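Local coordinates for protein Isomerase/lactonizing enzyme (Agrobacterium fabrum str. C58, PDB 2NQL) that is of undetermined function but belongs to the mandelate racemase/muconate lactonizing enzyme family of the enolase superfamily and carries a bound sodium ion, at residues D50-V55 / V318-F323; D84-F89 / D103-M108; Y156-P161 / E341-I346; E246-L251 / I278-I283. One frame throughout, in Å; residues are numbered along the deposited sequence.

From the N terminus, strand 50-59 opens contact 1, which closes only at 318-323, where the barrel-like C-terminal domain meets the N-terminal sheet. Contact 2 lies entirely within that long excursion, a short hairpin-like closure of helices 75-90 and 98-109 in the N-terminal domain. Contact 3 starts at strand 152-158 and ends at 341-346, so it crosses contact 1, and the two touch where Val318 and Gly319 pack on Ile346. Contact 4, joining 246-251 to 278-283, falls inside the spans of both contacts 1 and 3 and belongs to the barrel's periphery. Contacts 2 and 4 lie about 31 Å apart between centres, and both reach the second subunit.

Contact 1: D50-V55 / V318-F323; sequences DRSVLV and VGAGIF
Strand 50-55 and the loop 318-321, with the first turn of the helix that follows, run in roughly the same direction, 22° apart end to end, yet no hydrogen bond joins them. Packing is closest at the two ends, with Ser52 lying looser over Gly319 and Ala320 between them. At one end, Val318 CG1, anti to its own backbone N (chi1 164°), lies against the carboxylate of Asp50, 3.7 Å from Asp50 CG, and the two side chains cross obliquely. At the other, Leu54 CD2 meets Ile322 CG1 at 3.7 Å, the side chains crossing at about a right angle. Between these ends the backbones come closest, with Ser52 CA 5.7 Å from Gly319 CA.

The polar interactions run through third parties. Ser52 OG stands between its backbone N and carbonyl carbon (chi1 60°) and is hydrogen-bonded to Glu68, whose carboxylate also takes the N-H groups of Ala320 and Phe323; Glu68 thus bridges strand and helix start, where Gly321 is the N-cap residue. Asp50 OD1 forms a salt bridge with Arg17. Arg51 N is buried here with no hydrogen-bonding partner.

This is an interface between the N-terminal domain and the C-terminal barrel domain of the enolase superfamily. Strand 50-59 lies between strands 5-15 and 64-70 of the antiparallel sheet, with helix 75-90 against Val53 and Val55, and helix 322-331 begins at Ile322.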
# COMPACT_ATOMS: atom_id res chain seq x y z
N ASP A 50 -21.85 5.16 -6.25
CA ASP A 50 -21.42 3.97 -5.51
C ASP A 50 -20.79 3.05 -6.54
O ASP A 50 -21.28 2.96 -7.67
CB ASP A 50 -22.61 3.25 -4.89
CG ASP A 50 -23.11 3.91 -3.61
OD1 ASP A 50 -22.45 4.83 -3.08
OD2 ASP A 50 -24.18 3.48 -3.14
N ARG A 51 -19.69 2.39 -6.17
CA ARG A 51 -19.01 1.51 -7.15
C ARG A 51 -18.18 0.50 -6.38
O ARG A 51 -17.57 0.84 -5.37
CB ARG A 51 -18.09 2.33 -8.08
CG ARG A 51 -17.48 1.52 -9.26
CD ARG A 51 -16.87 2.46 -10.31
NE ARG A 51 -15.87 3.37 -9.78
CZ ARG A 51 -15.43 4.45 -10.44
NH1 ARG A 51 -15.94 4.77 -11.64
NH2 ARG A 51 -14.52 5.21 -9.87
N SER A 52 -18.17 -0.74 -6.85
CA SER A 52 -17.26 -1.71 -6.26
C SER A 52 -16.75 -2.60 -7.38
O SER A 52 -17.30 -2.59 -8.50
CB SER A 52 -17.96 -2.56 -5.19
OG SER A 52 -19.05 -3.27 -5.73
N VAL A 53 -15.71 -3.38 -7.08
CA VAL A 53 -15.17 -4.31 -8.07
C VAL A 53 -15.60 -5.71 -7.69
O VAL A 53 -15.41 -6.12 -6.55
CB VAL A 53 -13.60 -4.26 -8.09
CG1 VAL A 53 -13.01 -5.49 -8.87
CG2 VAL A 53 -13.13 -2.94 -8.73
N LEU A 54 -16.17 -6.44 -8.65
CA LEU A 54 -16.62 -7.81 -8.43
C LEU A 54 -15.74 -8.77 -9.22
O LEU A 54 -15.31 -8.45 -10.34
CB LEU A 54 -18.07 -7.97 -8.91
CG LEU A 54 -19.11 -7.34 -7.97
CD1 LEU A 54 -20.41 -7.13 -8.73
CD2 LEU A 54 -19.33 -8.30 -6.82
N VAL A 55 -15.49 -9.96 -8.66
CA VAL A 55 -14.74 -11.00 -9.39
C VAL A 55 -15.58 -12.27 -9.48
O VAL A 55 -16.10 -12.73 -8.47
CB VAL A 55 -13.38 -11.33 -8.68
CG1 VAL A 55 -12.73 -12.56 -9.32
CG2 VAL A 55 -12.44 -10.13 -8.81
N VAL A 318 -19.99 0.86 1.57
CA VAL A 318 -20.56 0.78 0.24
C VAL A 318 -20.04 -0.47 -0.47
O VAL A 318 -18.84 -0.71 -0.54
CB VAL A 318 -20.15 2.05 -0.57
CG1 VAL A 318 -20.37 1.87 -2.07
CG2 VAL A 318 -20.91 3.29 -0.02
N GLY A 319 -20.97 -1.27 -0.97
CA GLY A 319 -20.63 -2.46 -1.72
C GLY A 319 -21.91 -3.18 -2.09
O GLY A 319 -23.00 -2.75 -1.68
N ALA A 320 -21.79 -4.24 -2.88
CA ALA A 320 -22.97 -4.95 -3.42
C ALA A 320 -23.54 -5.94 -2.40
O ALA A 320 -24.71 -6.33 -2.49
CB ALA A 320 -22.60 -5.67 -4.71
N GLY A 321 -22.72 -6.34 -1.43
CA GLY A 321 -23.15 -7.31 -0.44
C GLY A 321 -22.27 -8.56 -0.44
O GLY A 321 -22.38 -9.38 0.46
N ILE A 322 -21.40 -8.71 -1.46
CA ILE A 322 -20.54 -9.92 -1.57
C ILE A 322 -19.44 -9.94 -0.48
O ILE A 322 -19.32 -10.92 0.29
CB ILE A 322 -19.92 -10.06 -3.02
CG1 ILE A 322 -21.00 -10.19 -4.13
CG2 ILE A 322 -18.83 -11.16 -3.10
CD1 ILE A 322 -21.94 -11.36 -4.00
N PHE A 323 -18.63 -8.88 -0.41
CA PHE A 323 -17.72 -8.78 0.72
C PHE A 323 -18.36 -8.62 2.10
O PHE A 323 -17.79 -9.05 3.09
CB PHE A 323 -16.50 -7.86 0.49
CG PHE A 323 -16.81 -6.38 0.34
CD1 PHE A 323 -17.29 -5.61 1.41
CD2 PHE A 323 -16.52 -5.73 -0.85
CE1 PHE A 323 -17.52 -4.22 1.26
CE2 PHE A 323 -16.76 -4.36 -1.03
CZ PHE A 323 -17.25 -3.60 0.03

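Contact 2: D84-F89 / D103-M108; sequences DLLAGF and DDLYDM
Two helices of the N-terminal domain, 84-89 and 103-108, pack close to antiparallel at 146°, their axes 10.8 Å apart at the nearest point. The tight part centres on Met108. Met108 CG is anti to the carbonyl carbon, and chi1 with a near-anti chi2 (-156°) carries SD over one face of the Phe89 ring, 3.8 Å from the ring centroid: a Met-aromatic contact, offset toward the rim on the side of CD2. The bend at chi3 (-71°) then turns the methyl in toward Leu85 and Leu86, with Met108 CE 3.6 Å from Leu86 CD2 and tip to tip with Leu85 CD1 at 4.0 Å. This one side chain touches three residues of the partner helix.

Leu105 packs more loosely. Its CD2 reaches Phe89 CB at 3.8 Å, while Leu86 CD2 only approaches Leu105 CB at 4.2 Å. The polar side of helix 103-108 turns elsewhere: the partly exposed Asp103 and Asp104 form salt bridges with Arg300 and Arg93, and neither touches 84-89.

On the side of Leu86 and Leu105, helix 117-138 packs against the pair: Leu86 on Tyr119, Ala122 and Leu126, Leu105 on Leu123. The second subunit covers another side, with its Tyr36 on Leu85, Asn32 on Phe89 and Val38 on Met108, so the helix pair lies between helix 117-138 of its own chain and the dimer interface.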
# COMPACT_ATOMS: atom_id res chain seq x y z
N ASP A 84 -3.67 -8.42 -15.45
CA ASP A 84 -2.28 -8.47 -15.94
C ASP A 84 -1.45 -9.52 -15.21
O ASP A 84 -0.64 -10.21 -15.82
CB ASP A 84 -1.57 -7.11 -15.83
CG ASP A 84 -0.10 -7.16 -16.34
OD1 ASP A 84 0.10 -7.43 -17.53
OD2 ASP A 84 0.82 -6.99 -15.52
N LEU A 85 -1.64 -9.60 -13.90
CA LEU A 85 -0.74 -10.33 -13.02
C LEU A 85 -1.40 -11.49 -12.28
O LEU A 85 -0.94 -12.62 -12.35
CB LEU A 85 -0.06 -9.40 -12.02
CG LEU A 85 0.75 -10.06 -10.88
CD1 LEU A 85 2.04 -10.78 -11.39
CD2 LEU A 85 1.07 -9.10 -9.72
N LEU A 86 -2.46 -11.21 -11.52
CA LEU A 86 -2.82 -12.14 -10.45
C LEU A 86 -3.63 -13.33 -10.95
O LEU A 86 -3.46 -14.45 -10.46
CB LEU A 86 -3.58 -11.41 -9.34
CG LEU A 86 -2.80 -10.35 -8.58
CD1 LEU A 86 -3.79 -9.43 -7.85
CD2 LEU A 86 -1.84 -11.03 -7.59
N ALA A 87 -4.50 -13.09 -11.93
CA ALA A 87 -5.36 -14.15 -12.48
C ALA A 87 -4.53 -15.33 -13.00
O ALA A 87 -4.88 -16.47 -12.79
CB ALA A 87 -6.24 -13.64 -13.57
N GLY A 88 -3.42 -15.01 -13.66
CA GLY A 88 -2.52 -16.04 -14.21
C GLY A 88 -1.96 -16.99 -13.18
O GLY A 88 -1.67 -18.15 -13.51
N PHE A 89 -1.78 -16.51 -11.96
CA PHE A 89 -1.27 -17.32 -10.85
C PHE A 89 -2.35 -17.98 -9.98
O PHE A 89 -2.05 -18.73 -9.06
CB PHE A 89 -0.30 -16.50 -10.01
CG PHE A 89 0.96 -16.15 -10.76
CD1 PHE A 89 1.96 -17.12 -10.93
CD2 PHE A 89 1.12 -14.91 -11.34
CE1 PHE A 89 3.12 -16.82 -11.64
CE2 PHE A 89 2.27 -14.60 -12.06
CZ PHE A 89 3.27 -15.57 -12.21
N ASP A 103 -1.38 -16.58 0.28
CA ASP A 103 -0.01 -16.37 0.76
C ASP A 103 0.97 -16.34 -0.40
O ASP A 103 1.88 -15.51 -0.40
CB ASP A 103 0.40 -17.45 1.77
CG ASP A 103 -0.20 -17.23 3.16
OD1 ASP A 103 -0.60 -16.08 3.48
OD2 ASP A 103 -0.25 -18.21 3.95
N ASP A 104 0.78 -17.22 -1.39
CA ASP A 104 1.61 -17.17 -2.61
C ASP A 104 1.49 -15.86 -3.39
O ASP A 104 2.50 -15.31 -3.83
CB ASP A 104 1.30 -18.35 -3.53
CG ASP A 104 1.86 -19.67 -2.99
OD1 ASP A 104 2.62 -19.65 -2.00
OD2 ASP A 104 1.50 -20.72 -3.56
N LEU A 105 0.25 -15.37 -3.54
CA LEU A 105 0.03 -14.12 -4.27
C LEU A 105 0.61 -12.95 -3.52
O LEU A 105 1.24 -12.07 -4.14
CB LEU A 105 -1.49 -13.89 -4.54
CG LEU A 105 -2.22 -14.95 -5.36
CD1 LEU A 105 -3.72 -14.59 -5.51
CD2 LEU A 105 -1.57 -15.17 -6.71
N TYR A 106 0.40 -12.92 -2.21
CA TYR A 106 0.99 -11.89 -1.36
C TYR A 106 2.51 -11.84 -1.50
O TYR A 106 3.11 -10.77 -1.68
CB TYR A 106 0.58 -12.08 0.10
CG TYR A 106 1.06 -11.00 1.02
CD1 TYR A 106 0.38 -9.78 1.12
CD2 TYR A 106 2.19 -11.19 1.83
CE1 TYR A 106 0.83 -8.78 2.00
CE2 TYR A 106 2.65 -10.20 2.67
CZ TYR A 106 1.98 -9.01 2.78
OH TYR A 106 2.45 -8.07 3.65
N ASP A 107 3.11 -13.02 -1.41
CA ASP A 107 4.58 -13.15 -1.56
C ASP A 107 5.17 -12.61 -2.86
O ASP A 107 6.35 -12.25 -2.88
CB ASP A 107 4.99 -14.61 -1.37
CG ASP A 107 4.97 -15.04 0.06
OD1 ASP A 107 4.74 -14.19 0.95
OD2 ASP A 107 5.17 -16.24 0.30
N MET A 108 4.39 -12.57 -3.94
CA MET A 108 4.89 -12.13 -5.25
C MET A 108 5.44 -10.70 -5.22
O MET A 108 6.39 -10.39 -5.93
CB MET A 108 3.85 -12.25 -6.37
CG MET A 108 3.42 -13.68 -6.70
SD MET A 108 2.79 -13.83 -8.36
CE MET A 108 1.21 -12.93 -8.17

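Contact 3: Y156-P161 / E341-I346; sequences YVSGLP and EFQHSI
The Tyr156 ring carries Glu341 CA over one face, a CH-pi contact 3.9 Å from its centroid, and Trp237 meets Tyr156 edge-to-face. Tyr156 and Glu341 belong to the parallel pairing of strands 152-158 and 340-342, which closes the beta/alpha (TIM-type) barrel of the enolase superfamily. Glu341 runs extended across the ring, its carboxylate plane only 13° from that of the ring. The His344 ring has water 1 over one face and Gly159 O at its edge, in plane; Phe342 lays its ring over His344 CA.

Phe342 N donates to Tyr156 O (2.9 Å), nearly along the C=O axis, and Ser158 N returns a bond to Phe342 O (3.0 Å).

Ser158 OG, anti to its backbone N, donates to Glu341 OE2 at 2.6 Å on the anti lone pair, and Ala316 N holds Glu341 OE1. The side chain of Glu341 comes to about 5 Å from the sodium ion. Lys184, hydrogen-bonded to Tyr156 OH, makes a long, weak ion pair with Glu341 OE2, which probably helps to keep the carboxylate charged. Water 1 donates to Ser158 O, and farther along the chain His344 NE2 donates to Gly159 O at 2.8 Å, nearly straight at 168°.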
# COMPACT_ATOMS: atom_id res chain seq x y z
N TYR A 156 -24.75 -2.86 15.00
CA TYR A 156 -24.96 -1.48 15.42
C TYR A 156 -25.24 -0.57 14.26
O TYR A 156 -24.69 -0.75 13.16
CB TYR A 156 -23.81 -0.95 16.29
CG TYR A 156 -22.52 -0.58 15.59
CD1 TYR A 156 -22.34 0.71 15.05
CD2 TYR A 156 -21.47 -1.50 15.48
CE1 TYR A 156 -21.15 1.06 14.43
CE2 TYR A 156 -20.26 -1.14 14.86
CZ TYR A 156 -20.11 0.12 14.34
OH TYR A 156 -18.94 0.49 13.72
N VAL A 157 -26.09 0.42 14.51
CA VAL A 157 -26.50 1.38 13.49
C VAL A 157 -25.40 2.39 13.21
O VAL A 157 -24.84 3.04 14.11
CB VAL A 157 -27.81 2.12 13.90
CG1 VAL A 157 -28.23 3.10 12.82
CG2 VAL A 157 -28.91 1.13 14.12
N SER A 158 -25.10 2.54 11.93
CA SER A 158 -24.12 3.50 11.51
C SER A 158 -24.78 4.33 10.41
O SER A 158 -25.50 3.79 9.55
CB SER A 158 -22.92 2.74 10.96
OG SER A 158 -21.82 3.60 10.77
N GLY A 159 -24.55 5.63 10.45
CA GLY A 159 -25.04 6.50 9.39
C GLY A 159 -26.30 7.15 9.91
O GLY A 159 -27.32 6.48 10.10
N LEU A 160 -26.22 8.46 10.15
CA LEU A 160 -27.41 9.24 10.46
C LEU A 160 -27.51 10.36 9.43
O LEU A 160 -27.13 11.50 9.72
CB LEU A 160 -27.34 9.78 11.90
CG LEU A 160 -27.30 8.77 13.06
CD1 LEU A 160 -26.99 9.46 14.37
CD2 LEU A 160 -28.58 7.92 13.17
N PRO A 161 -27.98 10.03 8.20
CA PRO A 161 -27.98 11.03 7.14
C PRO A 161 -29.15 12.00 7.27
O PRO A 161 -30.11 11.97 6.47
CB PRO A 161 -28.09 10.19 5.86
CG PRO A 161 -28.82 8.95 6.29
CD PRO A 161 -28.53 8.74 7.74
N GLU A 341 -20.71 -3.56 12.35
CA GLU A 341 -21.32 -2.37 11.76
C GLU A 341 -22.44 -2.72 10.77
O GLU A 341 -22.32 -3.69 10.00
CB GLU A 341 -20.26 -1.48 11.12
CG GLU A 341 -20.76 -0.09 10.74
CD GLU A 341 -19.63 0.84 10.32
OE1 GLU A 341 -18.52 0.36 10.11
OE2 GLU A 341 -19.86 2.05 10.20
N PHE A 342 -23.52 -1.95 10.85
CA PHE A 342 -24.66 -2.08 9.95
C PHE A 342 -24.97 -0.72 9.30
O PHE A 342 -25.35 0.25 9.96
CB PHE A 342 -25.88 -2.65 10.71
CG PHE A 342 -27.17 -2.68 9.91
CD1 PHE A 342 -27.28 -3.39 8.70
CD2 PHE A 342 -28.31 -2.02 10.40
CE1 PHE A 342 -28.49 -3.43 8.00
CE2 PHE A 342 -29.53 -2.08 9.68
CZ PHE A 342 -29.61 -2.76 8.49
N GLN A 343 -24.77 -0.66 7.99
CA GLN A 343 -25.07 0.52 7.19
C GLN A 343 -26.43 0.32 6.56
O GLN A 343 -26.53 -0.14 5.42
CB GLN A 343 -24.02 0.68 6.09
CG GLN A 343 -22.62 0.98 6.59
CD GLN A 343 -22.32 2.46 6.59
OE1 GLN A 343 -22.27 3.09 7.65
NE2 GLN A 343 -22.14 3.02 5.40
N HIS A 344 -27.48 0.66 7.31
CA HIS A 344 -28.84 0.43 6.89
C HIS A 344 -29.16 0.97 5.50
O HIS A 344 -29.81 0.30 4.70
CB HIS A 344 -29.80 0.99 7.95
CG HIS A 344 -29.55 2.44 8.28
ND1 HIS A 344 -30.27 3.46 7.70
CD2 HIS A 344 -28.65 3.02 9.10
CE1 HIS A 344 -29.84 4.62 8.17
NE2 HIS A 344 -28.85 4.38 9.02
N SER A 345 -28.64 2.16 5.20
CA SER A 345 -28.92 2.89 3.97
C SER A 345 -28.30 2.23 2.75
O SER A 345 -28.72 2.49 1.64
CB SER A 345 -28.28 4.27 4.08
OG SER A 345 -28.78 4.99 5.19
N ILE A 346 -27.28 1.40 2.98
CA ILE A 346 -26.61 0.69 1.89
C ILE A 346 -27.22 -0.71 1.75
O ILE A 346 -27.54 -1.17 0.65
CB ILE A 346 -25.07 0.56 2.18
CG1 ILE A 346 -24.40 1.94 2.35
CG2 ILE A 346 -24.36 -0.27 1.08
CD1 ILE A 346 -24.51 2.86 1.12
O HOH W 1 -26.14 3.80 6.84

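Contact 4: E246-L251 / I278-I283; sequences EDIAGL and IERCRI
The N-terminal turn of helix 248-255 meets the loop that leads from helix 271-278 into strand 285-286, a helix-to-loop packing on the outside of the barrel domain. Arg280 lies across the turn: its chain bends at chi3 (66°) so that the guanidinium lies with one face against Ile248 CG2, which sits 3.7 Å above the plane, offset toward the rim; the same methyl is 3.8 Å from Arg280 CD. The two side chains cross at about a right angle. At the tip, Arg280 NH2 sits 3.5 Å from Ala249 CA. The charge is answered elsewhere, NE by Glu252 and NH1 by Glu279 of the second subunit.

The turn begins with an N-cap: Asp247 OD1 accepts from Gly250 N at 2.9 Å, met from above the carboxylate plane. In the barrel's order, helix 248-255 precedes strand 262-264, and helix 271-278 precedes strand 285-286, so the contact joins successive beta-alpha units.

Farther in, Cys281 SG is wedged between Ile248 and Leu251, 3.8 Å from Leu251 CG and 3.7 Å from Ile248 O. Leu251, with CG anti to its backbone N (chi1 -177°), extends CD2 to within 3.8 Å of Ile283 CD1, and both residues pack on Val264.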
# COMPACT_ATOMS: atom_id res chain seq x y z
N GLU A 246 -1.15 6.82 10.03
CA GLU A 246 0.31 6.66 10.01
C GLU A 246 0.93 7.01 11.37
O GLU A 246 2.08 6.62 11.66
CB GLU A 246 0.90 7.56 8.93
CG GLU A 246 0.26 7.40 7.56
CD GLU A 246 -0.83 8.43 7.27
OE1 GLU A 246 -1.58 8.82 8.20
OE2 GLU A 246 -0.96 8.84 6.10
N ASP A 247 0.17 7.72 12.20
CA ASP A 247 0.66 8.33 13.44
C ASP A 247 0.52 7.36 14.61
O ASP A 247 -0.28 7.59 15.51
CB ASP A 247 -0.12 9.64 13.69
CG ASP A 247 0.42 10.45 14.87
OD1 ASP A 247 1.52 10.14 15.38
OD2 ASP A 247 -0.27 11.40 15.30
N ILE A 248 1.32 6.28 14.59
CA ILE A 248 1.29 5.24 15.64
C ILE A 248 1.70 5.81 17.01
O ILE A 248 1.11 5.46 18.03
CB ILE A 248 2.12 3.97 15.24
CG1 ILE A 248 1.52 3.31 13.98
CG2 ILE A 248 2.18 2.93 16.39
CD1 ILE A 248 2.46 2.31 13.28
N ALA A 249 2.68 6.72 17.02
CA ALA A 249 3.06 7.44 18.24
C ALA A 249 1.89 8.25 18.82
O ALA A 249 1.68 8.26 20.04
CB ALA A 249 4.26 8.36 17.97
N GLY A 250 1.14 8.91 17.94
CA GLY A 250 -0.05 9.67 18.33
C GLY A 250 -1.19 8.81 18.85
O GLY A 250 -1.87 9.18 19.81
N LEU A 251 -1.41 7.66 18.20
CA LEU A 251 -2.38 6.67 18.66
C LEU A 251 -2.00 6.11 20.03
O LEU A 251 -2.86 5.98 20.92
CB LEU A 251 -2.53 5.52 17.64
CG LEU A 251 -3.57 4.43 17.96
CD1 LEU A 251 -4.98 5.02 18.01
CD2 LEU A 251 -3.51 3.34 16.92
N ILE A 278 -0.67 -2.79 18.06
CA ILE A 278 -0.94 -3.37 19.37
C ILE A 278 0.34 -3.60 20.17
O ILE A 278 0.30 -3.65 21.40
CB ILE A 278 -1.84 -4.62 19.30
CG1 ILE A 278 -1.09 -5.82 18.69
CG2 ILE A 278 -3.16 -4.29 18.52
CD1 ILE A 278 -1.80 -7.15 18.84
N GLU A 279 1.48 -3.69 19.48
CA GLU A 279 2.80 -3.76 20.12
C GLU A 279 3.19 -2.46 20.85
O GLU A 279 4.04 -2.48 21.73
CB GLU A 279 3.88 -4.24 19.13
CG GLU A 279 3.78 -5.77 18.79
CD GLU A 279 4.49 -6.21 17.50
OE1 GLU A 279 5.11 -5.38 16.78
OE2 GLU A 279 4.43 -7.43 17.18
N ARG A 280 2.53 -1.36 20.50
CA ARG A 280 2.79 -0.04 21.08
C ARG A 280 1.61 0.63 21.80
O ARG A 280 1.83 1.40 22.73
CB ARG A 280 3.31 0.91 19.99
CG ARG A 280 4.72 0.62 19.51
CD ARG A 280 5.12 1.57 18.39
NE ARG A 280 5.22 2.96 18.85
CZ ARG A 280 5.70 3.97 18.12
NH1 ARG A 280 6.14 3.75 16.88
NH2 ARG A 280 5.75 5.19 18.64
N CYS A 281 0.37 0.37 21.36
CA CYS A 281 -0.82 1.13 21.81
C CYS A 281 -1.78 0.25 22.63
O CYS A 281 -1.66 -0.98 22.60
CB CYS A 281 -1.59 1.75 20.64
SG CYS A 281 -0.57 2.48 19.33
N ARG A 282 -2.70 0.90 23.36
CA ARG A 282 -3.81 0.21 24.05
C ARG A 282 -5.10 0.20 23.22
O ARG A 282 -5.90 1.14 23.25
CB ARG A 282 -4.07 0.83 25.42
CG ARG A 282 -3.22 0.22 26.52
CD ARG A 282 -3.31 1.01 27.81
NE ARG A 282 -2.04 0.96 28.51
CZ ARG A 282 -1.66 1.82 29.46
NH1 ARG A 282 -2.46 2.81 29.83
NH2 ARG A 282 -0.47 1.68 30.02
N ILE A 283 -5.28 -0.88 22.47
CA ILE A 283 -6.36 -0.97 21.49
C ILE A 283 -7.44 -1.86 22.12
O ILE A 283 -7.20 -3.03 22.42
CB ILE A 283 -5.86 -1.55 20.12
CG1 ILE A 283 -4.75 -0.68 19.48
CG2 ILE A 283 -7.03 -1.78 19.14
CD1 ILE A 283 -5.04 0.83 19.40